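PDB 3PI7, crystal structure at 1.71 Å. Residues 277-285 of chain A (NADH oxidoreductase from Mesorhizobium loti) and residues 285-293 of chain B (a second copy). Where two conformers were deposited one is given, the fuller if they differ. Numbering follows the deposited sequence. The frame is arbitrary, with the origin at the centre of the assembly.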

# COMPACT_ATOMS: atom_id res chain seq x y z
N GLN A 277 7.53 -2.72 8.02
CA GLN A 277 6.63 -3.88 7.92
C GLN A 277 6.26 -4.17 6.47
O GLN A 277 5.96 -5.29 6.11
N LEU A 278 6.32 -3.18 5.63
CA LEU A 278 6.04 -3.45 4.22
C LEU A 278 7.25 -4.15 3.63
O LEU A 278 7.10 -5.02 2.78
N ILE A 279 8.45 -3.79 4.08
CA ILE A 279 9.69 -4.40 3.57
C ILE A 279 9.83 -5.84 4.05
O ILE A 279 9.83 -6.76 3.24
N PHE A 280 9.91 -6.01 5.38
CA PHE A 280 10.22 -7.26 6.05
C PHE A 280 9.03 -8.18 6.31
O PHE A 280 9.24 -9.39 6.41
N GLN A 281 7.81 -7.64 6.41
CA GLN A 281 6.63 -8.47 6.67
C GLN A 281 5.70 -8.52 5.45
O GLN A 281 4.62 -9.08 5.53
N HIS A 282 6.17 -8.01 4.31
CA HIS A 282 5.48 -8.11 3.01
C HIS A 282 4.05 -7.56 3.05
O HIS A 282 3.17 -8.08 2.36
N LYS A 283 3.82 -6.52 3.85
CA LYS A 283 2.48 -5.93 3.97
C LYS A 283 2.21 -5.03 2.77
O LYS A 283 3.15 -4.57 2.12
N HIS A 284 0.91 -4.86 2.42
CA HIS A 284 0.49 -4.06 1.27
C HIS A 284 -0.61 -3.13 1.68
O HIS A 284 -1.38 -3.43 2.59
N ILE A 285 -0.72 -2.03 0.99
CA ILE A 285 -1.81 -1.07 1.22
C ILE A 285 -2.42 -0.77 -0.13
O ILE A 285 -1.72 -0.39 -1.05
N ILE B 285 0.58 0.77 -2.16
CA ILE B 285 1.79 0.94 -1.34
C ILE B 285 2.30 -0.44 -1.00
O ILE B 285 1.54 -1.26 -0.48
N GLU B 286 3.58 -0.70 -1.26
CA GLU B 286 4.14 -2.01 -0.99
C GLU B 286 5.59 -1.87 -0.54
O GLU B 286 6.09 -0.75 -0.47
N GLY B 287 6.23 -3.00 -0.26
CA GLY B 287 7.63 -3.00 0.10
C GLY B 287 8.44 -3.85 -0.86
O GLY B 287 7.90 -4.65 -1.61
N PHE B 288 9.74 -3.65 -0.85
CA PHE B 288 10.62 -4.48 -1.61
C PHE B 288 11.75 -4.89 -0.69
O PHE B 288 12.36 -4.02 -0.06
N TRP B 289 12.08 -6.19 -0.69
CA TRP B 289 13.16 -6.75 0.10
C TRP B 289 13.91 -7.73 -0.78
O TRP B 289 13.30 -8.67 -1.28
N LEU B 290 15.18 -7.45 -1.05
CA LEU B 290 15.95 -8.32 -1.97
C LEU B 290 15.93 -9.79 -1.52
O LEU B 290 15.69 -10.66 -2.35
N SER B 291 16.09 -10.05 -0.20
CA SER B 291 16.05 -11.44 0.30
C SER B 291 14.73 -12.11 -0.06
O SER B 291 14.75 -13.26 -0.50
N GLU B 292 13.59 -11.38 0.05
CA GLU B 292 12.30 -11.93 -0.32
C GLU B 292 12.17 -12.14 -1.81
O GLU B 292 11.68 -13.19 -2.22
N TRP B 293 12.66 -11.19 -2.63
CA TRP B 293 12.60 -11.29 -4.08
C TRP B 293 13.35 -12.56 -4.54
O TRP B 293 12.84 -13.26 -5.39

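The most unusual feature of this contact is that the same residue of both copies meets itself: I285(A) and I285(B) form a single antiparallel bridge in which each backbone N donates to the other's O. The N of I285(A) lies 2.8 Å from the O of I285(B), and the N of I285(B) lies 2.8 Å from the O of I285(A). Both side chains adopt the same m, t rotamer, and their CB atoms approach to 3.9 Å. Branched at CB, isoleucine suits an extended strand and brings bulk close to the backbone.

L278(A) extends the apolar patch. Its CA-to-CB bond points toward chain B, and with chi1 at m its CD2 reaches CG2 of I285(B) at 4.0 Å. Farther along the strand the backbones close in, and G287(B) meets the helix without a side chain. A CB here would point toward chain A and fall 2.1 Å from the O of L278(A), a clash; glycine instead lets its CA make a CA-H...O contact with that oxygen at 3.4 Å. Water 1 completes the polar arrangement, accepting from the N of G287(B) at 2.9 Å and donating to the O of L278(A) at 3.0 Å and to the O of K283(A) at 2.7 Å. It thus joins a strand amide to two carbonyls across the contact.

W289(B), at the N-cap position of its helix, points toward chain A with chi1 at t and supplies a broad aromatic surface. CG2 of I279(A), an m, t isoleucine, packs 3.8 Å from CB of W289(B). F280(A), chi1 m, starts sideways, but its ring comes nearer and turns its edge to the indole face, with CD1 of F280(A) 3.6 Å from CE2 of W289(B) and the planes at 75°. This edge-to-face arrangement sets ring hydrogens against the electron-rich indole.

H282(A) follows, its chi1 of -29° lying between wells. CE1 of H282(A) sits 3.8 Å from CE3 of W289(B), near the plane of the indole at its edge, while E292(B), chi1 t, places its carboxylate over one face of the imidazole. The carboxylate has hydrogen-bond partners elsewhere in the structure.

H284(A), chi1 m, brings NE2 within 3.5 Å of CB of E286(B), a van der Waals contact; its ND1 donates a weak hydrogen bond to the O of H282(A) at 3.4 Å. E286(B), chi1 p and chi2 t, starts sideways and its end leads away, its carboxylate hydrogen-bonded elsewhere in the structure. K283(A) also starts sideways and its end leads away from chain B, its extended chain carrying NZ to OE1 of Q277(A), to which it donates at 2.7 Å; NZ has a further partner elsewhere in the structure.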

# COMPACT_ATOMS: atom_id res chain seq x y z
CB GLN A 277 5.37 -3.65 8.73
CG GLN A 277 5.68 -3.59 10.19
CD GLN A 277 4.43 -3.45 10.99
OE1 GLN A 277 3.36 -3.19 10.46
NE2 GLN A 277 4.55 -3.62 12.29
CB LEU A 278 5.70 -2.18 3.44
CG LEU A 278 4.34 -1.57 3.81
CD1 LEU A 278 4.54 -0.32 4.61
CD2 LEU A 278 3.51 -1.31 2.59
CB ILE A 279 10.93 -3.60 3.98
CG1 ILE A 279 10.83 -2.12 3.54
CG2 ILE A 279 12.25 -4.29 3.54
CD1 ILE A 279 11.87 -1.20 4.19
CB PHE A 280 10.94 -6.95 7.39
CG PHE A 280 12.21 -6.17 7.13
CD1 PHE A 280 13.27 -6.75 6.45
CD2 PHE A 280 12.31 -4.83 7.50
CE1 PHE A 280 14.43 -6.02 6.16
CE2 PHE A 280 13.47 -4.09 7.19
CZ PHE A 280 14.51 -4.68 6.51
CB GLN A 281 5.91 -8.00 7.93
CG GLN A 281 6.79 -8.08 9.18
CD GLN A 281 6.07 -7.69 10.46
OE1 GLN A 281 4.96 -7.16 10.45
NE2 GLN A 281 6.72 -7.91 11.59
CB HIS A 282 5.46 -9.59 2.53
CG HIS A 282 6.64 -10.40 3.03
ND1 HIS A 282 7.94 -10.12 2.62
CD2 HIS A 282 6.67 -11.40 3.95
CE1 HIS A 282 8.71 -10.97 3.27
NE2 HIS A 282 7.99 -11.78 4.07
CB LYS A 283 2.32 -5.14 5.29
CG LYS A 283 2.33 -6.03 6.53
CD LYS A 283 1.96 -5.23 7.77
CE LYS A 283 2.03 -6.15 8.97
NZ LYS A 283 1.74 -5.39 10.25
CB HIS A 284 -0.05 -4.98 0.16
CG HIS A 284 0.99 -5.53 -0.74
ND1 HIS A 284 1.77 -6.63 -0.36
CD2 HIS A 284 1.38 -5.12 -1.97
CE1 HIS A 284 2.62 -6.84 -1.36
NE2 HIS A 284 2.43 -5.96 -2.35
CB ILE A 285 -1.36 0.24 1.95
CG1 ILE A 285 -0.45 -0.07 3.16
CG2 ILE A 285 -2.59 1.11 2.37
CD1 ILE A 285 0.17 1.14 3.85
CB ILE B 285 1.57 1.80 -0.05
CG1 ILE B 285 0.76 3.08 -0.36
CG2 ILE B 285 2.93 2.13 0.65
CD1 ILE B 285 0.35 3.92 0.86
CB GLU B 286 4.06 -2.88 -2.26
CG GLU B 286 4.71 -2.21 -3.45
CD GLU B 286 4.42 -2.86 -4.79
OE1 GLU B 286 5.21 -3.75 -5.19
OE2 GLU B 286 3.46 -2.43 -5.46
CB PHE B 288 11.19 -3.74 -2.85
CG PHE B 288 12.15 -4.64 -3.59
CD1 PHE B 288 13.50 -4.67 -3.24
CD2 PHE B 288 11.70 -5.50 -4.58
CE1 PHE B 288 14.39 -5.52 -3.90
CE2 PHE B 288 12.59 -6.36 -5.24
CZ PHE B 288 13.92 -6.38 -4.87
CB TRP B 289 12.58 -7.41 1.35
CG TRP B 289 13.59 -7.94 2.33
CD1 TRP B 289 14.90 -7.60 2.45
CD2 TRP B 289 13.32 -8.88 3.37
NE1 TRP B 289 15.48 -8.31 3.48
CE2 TRP B 289 14.53 -9.13 4.04
CE3 TRP B 289 12.17 -9.58 3.76
CZ2 TRP B 289 14.61 -9.98 5.15
CZ3 TRP B 289 12.25 -10.43 4.86
CH2 TRP B 289 13.46 -10.63 5.53
CB LEU B 290 17.38 -7.80 -2.12
CG LEU B 290 18.30 -8.64 -3.03
CD1 LEU B 290 17.81 -8.69 -4.49
CD2 LEU B 290 19.71 -8.21 -2.88
CB SER B 291 16.29 -11.51 1.80
OG SER B 291 17.55 -10.96 2.14
CB GLU B 292 11.13 -11.05 0.20
CG GLU B 292 9.76 -11.66 -0.04
CD GLU B 292 9.42 -13.02 0.57
OE1 GLU B 292 10.18 -13.51 1.44
OE2 GLU B 292 8.37 -13.57 0.19
CB TRP B 293 13.19 -10.02 -4.71
CG TRP B 293 13.20 -10.04 -6.21
CD1 TRP B 293 12.20 -9.65 -7.05
CD2 TRP B 293 14.26 -10.51 -7.05
NE1 TRP B 293 12.59 -9.82 -8.36
CE2 TRP B 293 13.84 -10.36 -8.39
CE3 TRP B 293 15.56 -10.96 -6.79
CZ2 TRP B 293 14.66 -10.68 -9.47
CZ3 TRP B 293 16.35 -11.35 -7.87
CH2 TRP B 293 15.90 -11.22 -9.19
O HOH W 1 5.14 -5.50 0.57